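PDB 1NTH: monomethylamine methyltransferase MtmB1 from Methanosarcina barkeri, which transfers the methyl group of monomethylamine to the corrinoid cofactor of its partner protein MtmC, feeding methylamine into methanogenesis. Local coordinates for residues A65-L70 and D89-A94; N234-D239 and T275-A280; Y10-R15 and C73-T78; I256-M261 and I283-M288. All coordinates share one frame; numbering follows the deposited sequence. Where two conformers were deposited one is given.

Contact 1. Residues A65-L70 and D89-A94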
loop_
_atom_site.group_PDB
_atom_site.type_symbol
_atom_site.label_atom_id
_atom_site.label_comp_id
_atom_site.label_asym_id
_atom_site.label_seq_id
_atom_site.Cartn_x
_atom_site.Cartn_y
_atom_site.Cartn_z
ATOM N N ALA A 65 -46.546 1.959 10.514
ATOM C CA ALA A 65 -47.072 0.799 9.795
ATOM C C ALA A 65 -45.926 -0.066 9.267
ATOM O O ALA A 65 -45.945 -1.290 9.402
ATOM C CB ALA A 65 -47.954 1.256 8.640
ATOM N N GLY A 66 -44.932 0.576 8.659
ATOM C CA GLY A 66 -43.793 -0.158 8.132
ATOM C C GLY A 66 -43.023 -0.876 9.228
ATOM O O GLY A 66 -42.598 -2.019 9.056
ATOM N N PHE A 67 -42.838 -0.195 10.356
ATOM C CA PHE A 67 -42.132 -0.763 11.497
ATOM C C PHE A 67 -42.909 -1.979 12.004
ATOM O O PHE A 67 -42.336 -3.042 12.246
ATOM C CB PHE A 67 -42.027 0.279 12.616
ATOM C CG PHE A 67 -41.174 -0.150 13.785
ATOM C CD1 PHE A 67 -39.910 0.402 13.980
ATOM C CD2 PHE A 67 -41.641 -1.086 14.704
ATOM C CE1 PHE A 67 -39.126 0.029 15.071
ATOM C CE2 PHE A 67 -40.867 -1.468 15.798
ATOM C CZ PHE A 67 -39.604 -0.907 15.985
ATOM N N GLU A 68 -44.221 -1.816 12.154
ATOM C CA GLU A 68 -45.062 -2.898 12.657
ATOM C C GLU A 68 -45.122 -4.074 11.690
ATOM O O GLU A 68 -45.199 -5.229 12.111
ATOM C CB GLU A 68 -46.477 -2.377 12.925
ATOM C CG GLU A 68 -47.308 -3.278 13.829
ATOM C CD GLU A 68 -48.700 -2.727 14.089
ATOM O OE1 GLU A 68 -48.840 -1.491 14.231
ATOM O OE2 GLU A 68 -49.652 -3.533 14.165
ATOM N N MET A 69 -45.089 -3.785 10.395
ATOM C CA MET A 69 -45.103 -4.841 9.392
ATOM C C MET A 69 -43.887 -5.740 9.605
ATOM O O MET A 69 -43.998 -6.966 9.659
ATOM C CB MET A 69 -45.043 -4.211 7.997
ATOM C CG MET A 69 -45.111 -5.189 6.837
ATOM S SD MET A 69 -46.783 -5.791 6.526
ATOM C CE MET A 69 -46.460 -7.094 5.358
ATOM N N LEU A 70 -42.715 -5.127 9.728
ATOM C CA LEU A 70 -41.490 -5.892 9.922
ATOM C C LEU A 70 -41.496 -6.651 11.245
ATOM O O LEU A 70 -41.122 -7.823 11.300
ATOM C CB LEU A 70 -40.276 -4.959 9.871
ATOM C CG LEU A 70 -38.906 -5.639 9.916
ATOM C CD1 LEU A 70 -38.743 -6.577 8.723
ATOM C CD2 LEU A 70 -37.816 -4.570 9.903
ATOM N N ASP A 89 -36.939 -4.071 20.377
ATOM C CA ASP A 89 -35.680 -3.474 20.800
ATOM C C ASP A 89 -34.555 -3.708 19.800
ATOM O O ASP A 89 -33.675 -2.861 19.646
ATOM C CB ASP A 89 -35.270 -3.999 22.175
ATOM C CG ASP A 89 -36.205 -3.534 23.274
ATOM O OD1 ASP A 89 -36.638 -2.363 23.229
ATOM O OD2 ASP A 89 -36.494 -4.334 24.188
ATOM N N GLU A 90 -34.574 -4.854 19.124
ATOM C CA GLU A 90 -33.541 -5.147 18.135
ATOM C C GLU A 90 -33.705 -4.230 16.933
ATOM O O GLU A 90 -32.719 -3.744 16.376
ATOM C CB GLU A 90 -33.618 -6.610 17.682
ATOM C CG GLU A 90 -33.339 -7.608 18.792
ATOM C CD GLU A 90 -33.528 -9.051 18.357
ATOM O OE1 GLU A 90 -34.298 -9.298 17.404
ATOM O OE2 GLU A 90 -32.916 -9.939 18.989
ATOM N N ILE A 91 -34.949 -3.990 16.528
ATOM C CA ILE A 91 -35.193 -3.118 15.389
ATOM C C ILE A 91 -34.755 -1.687 15.698
ATOM O O ILE A 91 -34.137 -1.029 14.858
ATOM C CB ILE A 91 -36.684 -3.130 14.974
ATOM C CG1 ILE A 91 -37.092 -4.555 14.579
ATOM C CG2 ILE A 91 -36.905 -2.188 13.791
ATOM C CD1 ILE A 91 -38.559 -4.695 14.188
ATOM N N TRP A 92 -35.062 -1.204 16.899
ATOM C CA TRP A 92 -34.671 0.155 17.264
ATOM C C TRP A 92 -33.157 0.312 17.365
ATOM O O TRP A 92 -32.614 1.361 17.016
ATOM C CB TRP A 92 -35.340 0.577 18.575
ATOM C CG TRP A 92 -36.726 1.103 18.353
ATOM C CD1 TRP A 92 -37.893 0.590 18.847
ATOM C CD2 TRP A 92 -37.092 2.230 17.546
ATOM N NE1 TRP A 92 -38.963 1.328 18.394
ATOM C CE2 TRP A 92 -38.500 2.340 17.595
ATOM C CE3 TRP A 92 -36.365 3.157 16.785
ATOM C CZ2 TRP A 92 -39.197 3.343 16.911
ATOM C CZ3 TRP A 92 -37.060 4.156 16.105
ATOM C CH2 TRP A 92 -38.463 4.237 16.173
ATOM N N ASP A 93 -32.476 -0.725 17.843
ATOM C CA ASP A 93 -31.020 -0.677 17.951
ATOM C C ASP A 93 -30.434 -0.479 16.553
ATOM O O ASP A 93 -29.476 0.268 16.373
ATOM C CB ASP A 93 -30.490 -1.973 18.573
ATOM C CG ASP A 93 -28.969 -2.069 18.534
ATOM O OD1 ASP A 93 -28.457 -2.983 17.858
ATOM O OD2 ASP A 93 -28.290 -1.236 19.179
ATOM N N ALA A 94 -31.024 -1.136 15.559
ATOM C CA ALA A 94 -30.548 -1.006 14.187
ATOM C C ALA A 94 -30.841 0.387 13.637
ATOM O O ALA A 94 -29.957 1.045 13.091
ATOM C CB ALA A 94 -31.199 -2.070 13.300
#

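Contact 2. Residues N234-D239 and T275-A280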
loop_
_atom_site.group_PDB
_atom_site.type_symbol
_atom_site.label_atom_id
_atom_site.label_comp_id
_atom_site.label_asym_id
_atom_site.label_seq_id
_atom_site.Cartn_x
_atom_site.Cartn_y
_atom_site.Cartn_z
ATOM N N ASN A 234 -38.807 -10.773 -2.790
ATOM C CA ASN A 234 -40.164 -10.226 -2.662
ATOM C C ASN A 234 -41.141 -11.204 -2.012
ATOM O O ASN A 234 -41.314 -12.305 -2.525
ATOM C CB ASN A 234 -40.704 -9.856 -4.043
ATOM C CG ASN A 234 -39.870 -8.799 -4.729
ATOM O OD1 ASN A 234 -38.725 -9.046 -5.117
ATOM N ND2 ASN A 234 -40.434 -7.610 -4.876
ATOM N N GLU A 235 -41.766 -10.838 -0.888
ATOM C CA GLU A 235 -41.584 -9.565 -0.179
ATOM C C GLU A 235 -41.196 -9.971 1.246
ATOM O O GLU A 235 -41.701 -10.979 1.752
ATOM C CB GLU A 235 -42.895 -8.768 -0.127
ATOM C CG GLU A 235 -43.540 -8.452 -1.473
ATOM C CD GLU A 235 -42.716 -7.501 -2.324
ATOM O OE1 GLU A 235 -41.767 -6.882 -1.791
ATOM O OE2 GLU A 235 -43.026 -7.365 -3.526
ATOM N N LEU A 236 -40.335 -9.187 1.899
ATOM C CA LEU A 236 -39.856 -9.503 3.256
ATOM C C LEU A 236 -39.398 -10.951 3.220
ATOM O O LEU A 236 -39.869 -11.805 3.979
ATOM C CB LEU A 236 -40.965 -9.317 4.302
ATOM C CG LEU A 236 -41.165 -7.884 4.808
ATOM C CD1 LEU A 236 -41.689 -7.005 3.688
ATOM C CD2 LEU A 236 -42.134 -7.885 5.983
ATOM N N LYS A 237 -38.445 -11.205 2.333
ATOM C CA LYS A 237 -37.949 -12.545 2.096
ATOM C C LYS A 237 -36.469 -12.510 1.717
ATOM O O LYS A 237 -35.985 -11.518 1.174
ATOM C CB LYS A 237 -38.776 -13.136 0.953
ATOM C CG LYS A 237 -38.443 -14.546 0.532
ATOM C CD LYS A 237 -39.271 -14.926 -0.697
ATOM C CE LYS A 237 -40.768 -14.819 -0.423
ATOM N NZ LYS A 237 -41.580 -15.035 -1.660
ATOM N N ILE A 238 -35.758 -13.597 1.999
ATOM C CA ILE A 238 -34.336 -13.668 1.684
ATOM C C ILE A 238 -33.880 -15.120 1.542
ATOM O O ILE A 238 -34.528 -16.041 2.044
ATOM C CB ILE A 238 -33.497 -12.978 2.797
ATOM C CG1 ILE A 238 -32.093 -12.653 2.279
ATOM C CG2 ILE A 238 -33.391 -13.878 4.013
ATOM C CD1 ILE A 238 -32.080 -11.596 1.200
ATOM N N ASP A 239 -32.763 -15.316 0.849
ATOM C CA ASP A 239 -32.187 -16.643 0.657
ATOM C C ASP A 239 -30.871 -16.692 1.432
ATOM O O ASP A 239 -30.291 -15.649 1.734
ATOM C CB ASP A 239 -31.937 -16.898 -0.829
ATOM C CG ASP A 239 -31.124 -15.794 -1.481
ATOM O OD1 ASP A 239 -31.558 -14.624 -1.448
ATOM O OD2 ASP A 239 -30.048 -16.100 -2.027
ATOM N N THR A 275 -46.235 0.364 -0.132
ATOM C CA THR A 275 -45.382 1.359 0.510
ATOM C C THR A 275 -45.058 0.925 1.939
ATOM O O THR A 275 -43.957 1.160 2.436
ATOM C CB THR A 275 -46.052 2.749 0.505
ATOM O OG1 THR A 275 -46.464 3.069 -0.833
ATOM C CG2 THR A 275 -45.068 3.821 0.984
ATOM N N ILE A 276 -46.021 0.289 2.602
ATOM C CA ILE A 276 -45.800 -0.208 3.953
ATOM C C ILE A 276 -44.661 -1.227 3.884
ATOM O O ILE A 276 -43.751 -1.218 4.713
ATOM C CB ILE A 276 -47.071 -0.897 4.512
ATOM C CG1 ILE A 276 -48.144 0.156 4.790
ATOM C CG2 ILE A 276 -46.739 -1.678 5.781
ATOM C CD1 ILE A 276 -49.478 -0.432 5.234
ATOM N N VAL A 277 -44.714 -2.099 2.883
ATOM C CA VAL A 277 -43.676 -3.108 2.696
ATOM C C VAL A 277 -42.344 -2.422 2.399
ATOM O O VAL A 277 -41.302 -2.824 2.921
ATOM C CB VAL A 277 -44.025 -4.062 1.524
ATOM C CG1 VAL A 277 -42.801 -4.876 1.117
ATOM C CG2 VAL A 277 -45.149 -4.992 1.939
ATOM N N ASP A 278 -42.390 -1.387 1.565
ATOM C CA ASP A 278 -41.184 -0.650 1.191
ATOM C C ASP A 278 -40.505 -0.064 2.429
ATOM O O ASP A 278 -39.288 -0.177 2.587
ATOM C CB ASP A 278 -41.535 0.467 0.207
ATOM C CG ASP A 278 -40.323 0.988 -0.540
ATOM O OD1 ASP A 278 -39.193 0.568 -0.209
ATOM O OD2 ASP A 278 -40.503 1.816 -1.456
ATOM N N VAL A 279 -41.282 0.566 3.307
ATOM C CA VAL A 279 -40.712 1.132 4.527
ATOM C C VAL A 279 -40.112 0.000 5.358
ATOM O O VAL A 279 -39.012 0.124 5.900
ATOM C CB VAL A 279 -41.787 1.888 5.354
ATOM C CG1 VAL A 279 -41.245 2.247 6.738
ATOM C CG2 VAL A 279 -42.206 3.151 4.608
ATOM N N ALA A 280 -40.827 -1.117 5.439
ATOM C CA ALA A 280 -40.347 -2.262 6.198
ATOM C C ALA A 280 -39.022 -2.802 5.658
ATOM O O ALA A 280 -38.160 -3.208 6.437
ATOM C CB ALA A 280 -41.400 -3.375 6.196
#

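Contact 3. Residues Y10-R15 and C73-T78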
loop_
_atom_site.group_PDB
_atom_site.type_symbol
_atom_site.label_atom_id
_atom_site.label_comp_id
_atom_site.label_asym_id
_atom_site.label_seq_id
_atom_site.Cartn_x
_atom_site.Cartn_y
_atom_site.Cartn_z
ATOM N N TYR A 10 -25.497 -13.385 11.244
ATOM C CA TYR A 10 -25.258 -14.632 11.956
ATOM C C TYR A 10 -26.485 -15.001 12.779
ATOM O O TYR A 10 -26.871 -16.170 12.839
ATOM C CB TYR A 10 -24.020 -14.502 12.846
ATOM C CG TYR A 10 -22.796 -14.106 12.055
ATOM C CD1 TYR A 10 -22.341 -12.788 12.050
ATOM C CD2 TYR A 10 -22.130 -15.037 11.260
ATOM C CE1 TYR A 10 -21.255 -12.403 11.268
ATOM C CE2 TYR A 10 -21.040 -14.662 10.471
ATOM C CZ TYR A 10 -20.612 -13.346 10.479
ATOM O OH TYR A 10 -19.548 -12.969 9.690
ATOM N N ASP A 11 -27.098 -14.004 13.411
ATOM C CA ASP A 11 -28.304 -14.246 14.196
ATOM C C ASP A 11 -29.410 -14.673 13.242
ATOM O O ASP A 11 -30.246 -15.512 13.578
ATOM C CB ASP A 11 -28.755 -12.981 14.925
ATOM C CG ASP A 11 -27.753 -12.505 15.949
ATOM O OD1 ASP A 11 -27.366 -13.312 16.819
ATOM O OD2 ASP A 11 -27.358 -11.322 15.885
ATOM N N PHE A 12 -29.419 -14.087 12.049
ATOM C CA PHE A 12 -30.442 -14.428 11.073
ATOM C C PHE A 12 -30.355 -15.909 10.732
ATOM O O PHE A 12 -31.363 -16.616 10.744
ATOM C CB PHE A 12 -30.283 -13.613 9.790
ATOM C CG PHE A 12 -31.471 -13.711 8.883
ATOM C CD1 PHE A 12 -32.503 -12.785 8.970
ATOM C CD2 PHE A 12 -31.594 -14.774 7.996
ATOM C CE1 PHE A 12 -33.649 -12.920 8.191
ATOM C CE2 PHE A 12 -32.736 -14.920 7.212
ATOM C CZ PHE A 12 -33.765 -13.988 7.310
ATOM N N TYR A 13 -29.148 -16.374 10.421
ATOM C CA TYR A 13 -28.949 -17.779 10.088
ATOM C C TYR A 13 -29.447 -18.665 11.228
ATOM O O TYR A 13 -30.177 -19.633 10.999
ATOM C CB TYR A 13 -27.466 -18.065 9.834
ATOM C CG TYR A 13 -27.183 -19.513 9.507
ATOM C CD1 TYR A 13 -27.464 -20.033 8.244
ATOM C CD2 TYR A 13 -26.672 -20.375 10.475
ATOM C CE1 TYR A 13 -27.244 -21.383 7.955
ATOM C CE2 TYR A 13 -26.447 -21.725 10.197
ATOM C CZ TYR A 13 -26.735 -22.220 8.937
ATOM O OH TYR A 13 -26.510 -23.550 8.660
ATOM N N ASP A 14 -29.046 -18.331 12.453
ATOM C CA ASP A 14 -29.451 -19.095 13.635
ATOM C C ASP A 14 -30.970 -19.240 13.705
ATOM O O ASP A 14 -31.498 -20.345 13.851
ATOM C CB ASP A 14 -28.973 -18.402 14.915
ATOM C CG ASP A 14 -27.470 -18.483 15.111
ATOM O OD1 ASP A 14 -26.970 -17.816 16.039
ATOM O OD2 ASP A 14 -26.795 -19.211 14.353
ATOM N N ARG A 15 -31.666 -18.116 13.597
ATOM C CA ARG A 15 -33.121 -18.110 13.675
ATOM C C ARG A 15 -33.803 -18.761 12.481
ATOM O O ARG A 15 -34.867 -19.367 12.625
ATOM C CB ARG A 15 -33.617 -16.674 13.857
ATOM C CG ARG A 15 -33.055 -16.031 15.112
ATOM C CD ARG A 15 -33.553 -14.618 15.335
ATOM N NE ARG A 15 -32.829 -14.004 16.447
ATOM C CZ ARG A 15 -33.102 -12.810 16.959
ATOM N NH1 ARG A 15 -34.096 -12.083 16.468
ATOM N NH2 ARG A 15 -32.366 -12.338 17.958
ATOM N N CYS A 73 -44.522 -9.549 11.103
ATOM C CA CYS A 73 -44.342 -10.588 10.093
ATOM C C CYS A 73 -43.005 -11.298 10.182
ATOM O O CYS A 73 -42.941 -12.526 10.230
ATOM C CB CYS A 73 -44.467 -10.001 8.689
ATOM S SG CYS A 73 -46.117 -9.443 8.260
ATOM N N GLY A 74 -41.936 -10.511 10.195
ATOM C CA GLY A 74 -40.608 -11.084 10.227
ATOM C C GLY A 74 -40.147 -11.259 8.792
ATOM O O GLY A 74 -40.709 -10.651 7.873
ATOM N N ILE A 75 -39.141 -12.102 8.595
ATOM C CA ILE A 75 -38.590 -12.352 7.271
ATOM C C ILE A 75 -38.619 -13.841 6.943
ATOM O O ILE A 75 -38.195 -14.672 7.744
ATOM C CB ILE A 75 -37.123 -11.857 7.184
ATOM C CG1 ILE A 75 -37.058 -10.354 7.479
ATOM C CG2 ILE A 75 -36.545 -12.173 5.815
ATOM C CD1 ILE A 75 -37.771 -9.481 6.460
ATOM N N TYR A 76 -39.112 -14.169 5.754
ATOM C CA TYR A 76 -39.193 -15.555 5.314
ATOM C C TYR A 76 -37.881 -15.981 4.657
ATOM O O TYR A 76 -37.381 -15.296 3.762
ATOM C CB TYR A 76 -40.330 -15.711 4.298
ATOM C CG TYR A 76 -40.600 -17.143 3.888
ATOM C CD1 TYR A 76 -41.273 -18.015 4.744
ATOM C CD2 TYR A 76 -40.169 -17.631 2.656
ATOM C CE1 TYR A 76 -41.512 -19.338 4.381
ATOM C CE2 TYR A 76 -40.403 -18.957 2.284
ATOM C CZ TYR A 76 -41.075 -19.801 3.153
ATOM O OH TYR A 76 -41.318 -21.111 2.793
ATOM N N CYS A 77 -37.327 -17.105 5.101
ATOM C CA CYS A 77 -36.095 -17.627 4.515
ATOM C C CYS A 77 -36.493 -18.727 3.534
ATOM O O CYS A 77 -37.027 -19.761 3.935
ATOM C CB CYS A 77 -35.174 -18.201 5.591
ATOM S SG CYS A 77 -33.631 -18.888 4.912
ATOM N N THR A 78 -36.227 -18.500 2.253
ATOM C CA THR A 78 -36.591 -19.455 1.209
ATOM C C THR A 78 -35.911 -20.817 1.279
ATOM O O THR A 78 -36.491 -21.823 0.865
ATOM C CB THR A 78 -36.332 -18.869 -0.192
ATOM O OG1 THR A 78 -34.952 -18.504 -0.310
ATOM C CG2 THR A 78 -37.204 -17.645 -0.429
#

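Contact 4. Residues I256-M261 and I283-M288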
loop_
_atom_site.group_PDB
_atom_site.type_symbol
_atom_site.label_atom_id
_atom_site.label_comp_id
_atom_site.label_asym_id
_atom_site.label_seq_id
_atom_site.Cartn_x
_atom_site.Cartn_y
_atom_site.Cartn_z
ATOM N N ILE A 256 -21.789 -1.456 2.135
ATOM C CA ILE A 256 -22.855 -2.365 1.725
ATOM C C ILE A 256 -24.124 -1.676 1.248
ATOM O O ILE A 256 -24.670 -0.809 1.933
ATOM C CB ILE A 256 -23.235 -3.316 2.889
ATOM C CG1 ILE A 256 -22.039 -4.206 3.242
ATOM C CG2 ILE A 256 -24.443 -4.169 2.504
ATOM C CD1 ILE A 256 -22.268 -5.088 4.457
ATOM N N MET A 257 -24.581 -2.064 0.060
ATOM C CA MET A 257 -25.819 -1.531 -0.491
ATOM C C MET A 257 -26.832 -2.666 -0.543
ATOM O O MET A 257 -26.692 -3.598 -1.335
ATOM C CB MET A 257 -25.622 -0.976 -1.905
ATOM C CG MET A 257 -26.920 -0.404 -2.489
ATOM S SD MET A 257 -26.973 -0.375 -4.292
ATOM C CE MET A 257 -27.396 -2.096 -4.622
ATOM N N ASP A 258 -27.832 -2.596 0.326
ATOM C CA ASP A 258 -28.893 -3.593 0.350
ATOM C C ASP A 258 -29.962 -3.057 -0.595
ATOM O O ASP A 258 -30.230 -1.857 -0.608
ATOM C CB ASP A 258 -29.453 -3.718 1.768
ATOM C CG ASP A 258 -30.770 -4.471 1.819
ATOM O OD1 ASP A 258 -30.769 -5.662 2.197
ATOM O OD2 ASP A 258 -31.805 -3.864 1.475
ATOM N N GLU A 259 -30.557 -3.924 -1.405
ATOM C CA GLU A 259 -31.593 -3.468 -2.319
ATOM C C GLU A 259 -32.849 -4.322 -2.227
ATOM O O GLU A 259 -32.786 -5.499 -1.881
ATOM C CB GLU A 259 -31.088 -3.487 -3.764
ATOM C CG GLU A 259 -30.826 -4.872 -4.320
ATOM C CD GLU A 259 -30.448 -4.842 -5.787
ATOM O OE1 GLU A 259 -30.319 -5.926 -6.392
ATOM O OE2 GLU A 259 -30.279 -3.731 -6.333
ATOM N N GLN A 260 -33.989 -3.705 -2.513
ATOM C CA GLN A 260 -35.261 -4.418 -2.523
ATOM C C GLN A 260 -36.139 -3.666 -3.506
ATOM O O GLN A 260 -36.146 -2.432 -3.536
ATOM C CB GLN A 260 -35.905 -4.455 -1.133
ATOM C CG GLN A 260 -36.849 -5.654 -0.937
ATOM C CD GLN A 260 -38.277 -5.381 -1.385
ATOM O OE1 GLN A 260 -38.950 -6.262 -1.930
ATOM N NE2 GLN A 260 -38.755 -4.169 -1.136
ATOM N N MET A 261 -36.855 -4.414 -4.332
ATOM C CA MET A 261 -37.715 -3.815 -5.336
ATOM C C MET A 261 -39.145 -4.297 -5.144
ATOM O O MET A 261 -39.575 -5.260 -5.777
ATOM C CB MET A 261 -37.213 -4.188 -6.731
ATOM C CG MET A 261 -35.796 -3.691 -7.039
ATOM S SD MET A 261 -34.459 -4.510 -6.108
ATOM C CE MET A 261 -34.266 -6.028 -7.065
ATOM N N ILE A 283 -36.027 -0.557 6.500
ATOM C CA ILE A 283 -35.606 -0.834 7.867
ATOM C C ILE A 283 -34.863 -2.174 7.946
ATOM O O ILE A 283 -33.836 -2.288 8.615
ATOM C CB ILE A 283 -36.829 -0.860 8.829
ATOM C CG1 ILE A 283 -37.463 0.536 8.904
ATOM C CG2 ILE A 283 -36.396 -1.304 10.219
ATOM C CD1 ILE A 283 -38.797 0.582 9.669
ATOM N N ASN A 284 -35.375 -3.189 7.258
ATOM C CA ASN A 284 -34.733 -4.500 7.277
ATOM C C ASN A 284 -33.303 -4.428 6.732
ATOM O O ASN A 284 -32.437 -5.199 7.140
ATOM C CB ASN A 284 -35.546 -5.506 6.456
ATOM C CG ASN A 284 -35.086 -6.932 6.675
ATOM O OD1 ASN A 284 -34.985 -7.386 7.813
ATOM N ND2 ASN A 284 -34.810 -7.650 5.588
ATOM N N ALA A 285 -33.061 -3.493 5.819
ATOM C CA ALA A 285 -31.739 -3.332 5.225
ATOM C C ALA A 285 -30.654 -3.092 6.273
ATOM O O ALA A 285 -29.578 -3.685 6.205
ATOM C CB ALA A 285 -31.753 -2.176 4.228
ATOM N N VAL A 286 -30.933 -2.231 7.246
ATOM C CA VAL A 286 -29.932 -1.921 8.266
ATOM C C VAL A 286 -29.916 -2.918 9.417
ATOM O O VAL A 286 -29.045 -2.878 10.285
ATOM C CB VAL A 286 -30.138 -0.489 8.828
ATOM C CG1 VAL A 286 -30.041 0.518 7.697
ATOM C CG2 VAL A 286 -31.495 -0.369 9.526
ATOM N N LEU A 287 -30.875 -3.832 9.400
ATOM C CA LEU A 287 -31.001 -4.838 10.440
ATOM C C LEU A 287 -30.379 -6.159 9.988
ATOM O O LEU A 287 -29.403 -6.636 10.567
ATOM C CB LEU A 287 -32.494 -5.008 10.754
ATOM C CG LEU A 287 -33.034 -5.826 11.922
ATOM C CD1 LEU A 287 -32.434 -5.359 13.233
ATOM C CD2 LEU A 287 -34.554 -5.670 11.951
ATOM N N MET A 288 -30.936 -6.735 8.932
ATOM C CA MET A 288 -30.467 -8.007 8.406
ATOM C C MET A 288 -29.176 -7.918 7.588
ATOM O O MET A 288 -28.295 -8.770 7.711
ATOM C CB MET A 288 -31.575 -8.623 7.544
ATOM C CG MET A 288 -31.222 -9.929 6.851
ATOM S SD MET A 288 -32.511 -10.423 5.667
ATOM C CE MET A 288 -32.081 -9.397 4.261
#

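Contact 1. Residues A65-L70 and D89-A94
F67 reaches across from one helix to lay its ring against I91 and W92 on the other. The aromatic part of the contact is a skewed pairing. The phenyl ring and the five-membered ring of W92 have centroids 4.6 Å apart and planes inclined at 33°, neither stacked nor edge-on. F67 CE1 stands 3.4 Å above one face of the indole, displaced toward its rim, while F67 CZ comes to 3.3 Å from W92 NE1. The two side chains run roughly at right angles. With CG set anti to the carbonyl carbon (chi1 -84°), the indole is placed so that its NE1 side meets CE1 and CZ of F67.

Aliphatic packing completes the contact. I91 comes from the opposite direction to F67: its CG2 branch touches F67 CE1 at 3.4 Å, and its CD1 methyl lies over a face of the phenyl ring. A looser touch joins L70 CD2 to I91 CD1 at 4.4 Å.

The helices concerned, 56-73 and 88-95, belong to the N-terminal layer that covers helix 271-288 of the TIM barrel. The axes of their short segments approach to 11.3 Å with N-to-C directions at 127°, so the packing is a crossing one, and both L70 and I91 also rest on I283 of the barrel helix.

Polar groups occupy the flanks. E90 forms a salt bridge with R15 and E68 another with K42, while D93 accepts a hydrogen bond from S6. At the far end of the short helix, D93 and A94 pack on K151 of the second subunit.

Contact 2. Residues N234-D239 and T275-A280
After barrel strand 227-231 the TIM-barrel chain makes an excursion toward a small mixed sheet, and in passing it sets E235 and L236 against V277 and A280 of helix 271-288. One methyl of the helix, V277 CG1, receives both neighbours. L236 CD1 meets it at 3.5 Å, and from another direction E235 OE1 lies 3.7 Å away, the glutamate crossing the valine at about a right angle. L236 CD1 also reaches A280 CB, one helical turn further on, at a looser 4.4 Å. The side chain of L236 leaves its backbone obliquely; with CG anti to the carbonyl carbon (chi1 -83°), its end is brought round to the helix.

The backbone of the excursion is unusual. A cis peptide joins N234 to E235, and L236 has left-handed backbone angles, so the chain bends sharply before strand 237-238. Polar bonds brace the bend. N234 ND2 donates to E235 OE2 at 2.9 Å, nearly straight at 166° and entering from above the carboxylate plane, and the same oxygen accepts from the backbone N of I263. K237 NZ donates to N234 O at 2.9 Å and forms a salt bridge with D28.

At and just past the bend, L236 and I238 share backbone hydrogen bonds with Y76 of the neighbouring strand 75-77, and D239 sits at the N-cap position of helix 240-251. Helix 24-42 covers L236 through W27 and I32, while I276 on helix 271-288 packs against A65 and M69 of helix 56-73.

Contact 3. Residues Y10-R15 and C73-T78
Helix 9-18 passes strand 75-77 at a side chain's length: F12 and I75 are nearest in backbone terms, with their CA atoms 9.2 Å apart. The strand starts abruptly after helix 56-73, where G74 takes a positive phi (91°), a conformation suited to glycine, as the chain leaves the helix.

F12 bridges the gap alone from its side. Holding CG anti to the backbone N (chi1 -168°), it extends its ring to the strand and presents its rim to I75. F12 CZ touches I75 CG2 at 3.6 Å, and I75 CB lies in the ring plane, 3.8 Å from F12 CE1. The rest of the isoleucine leads off elsewhere, and its CD1 packs on L70. Two residues along, C77 CB approaches F12 CE2 more loosely at 4.4 Å. I238 and I243 also touch F12, while Y10 on the same helix meets Y175 of the third subunit.

I75 and C77 direct their CB atoms to the helix, whereas Y76 between them points away and meets W27. The alternation is that of a strand with a helix packed on one face of its sheet, here the small mixed sheet beside the TIM barrel.

Contact 4. Residues I256-M261 and I283-M288
D258 and A285 form the close part of this contact, with their CA atoms 5.7 Å apart. The carboxylate lies against the alanine methyl: D258 OD2 is 3.2 Å from A285 CB, and D258 CG follows at 3.5 Å. A chi1 of 166° sends the carboxylate toward the helix. Its polar needs are met beyond the two segments, since OD2 is bonded to H294 and Q232 and OD1 to S289. Three bonds thus fix the rotation of a buried carboxylate whose neighbour across the contact is purely apolar.

The other part is slack rather than solvent-exposed. M288 CE comes no nearer than 4.5 Å to D258 OD1, and the methionine sulfur accepts a weak bond from N284, 3.6 Å from N284 ND2 to M288 SD. In this turn, N284 O accepts from both L287 N and M288 N, and the turn's other bonds are weak.

Strand 255-259 runs parallel to strands 227-231 and 293-300 in the barrel sheet, with helix 271-288 packed outside as the helix of a β-α-β unit. Helices 56-73 and 88-95 cover that helix in turn, through L70 and I91 on L287.

From the N terminus, contact 3 opens first, closing a loop from helix 9-18 to strand 75-77. Contact 1 opens inside it at helix 56-73 and closes beyond it at helix 88-95, so the two cross. Both are complete before residue 234, where contact 2 opens. Contact 4 starts at 256 within that loop and ends after it, another crossing pair sharing helix 271-288. The series are joined in space: F12 of contact 3 packs on M288 of contact 4, G66 of contact 1 on A280 of contact 2, and A94 on L287, while contacts 2 and 3 meet in the small sheet. Together they tie the N-terminal helices and that sheet to the TIM barrel.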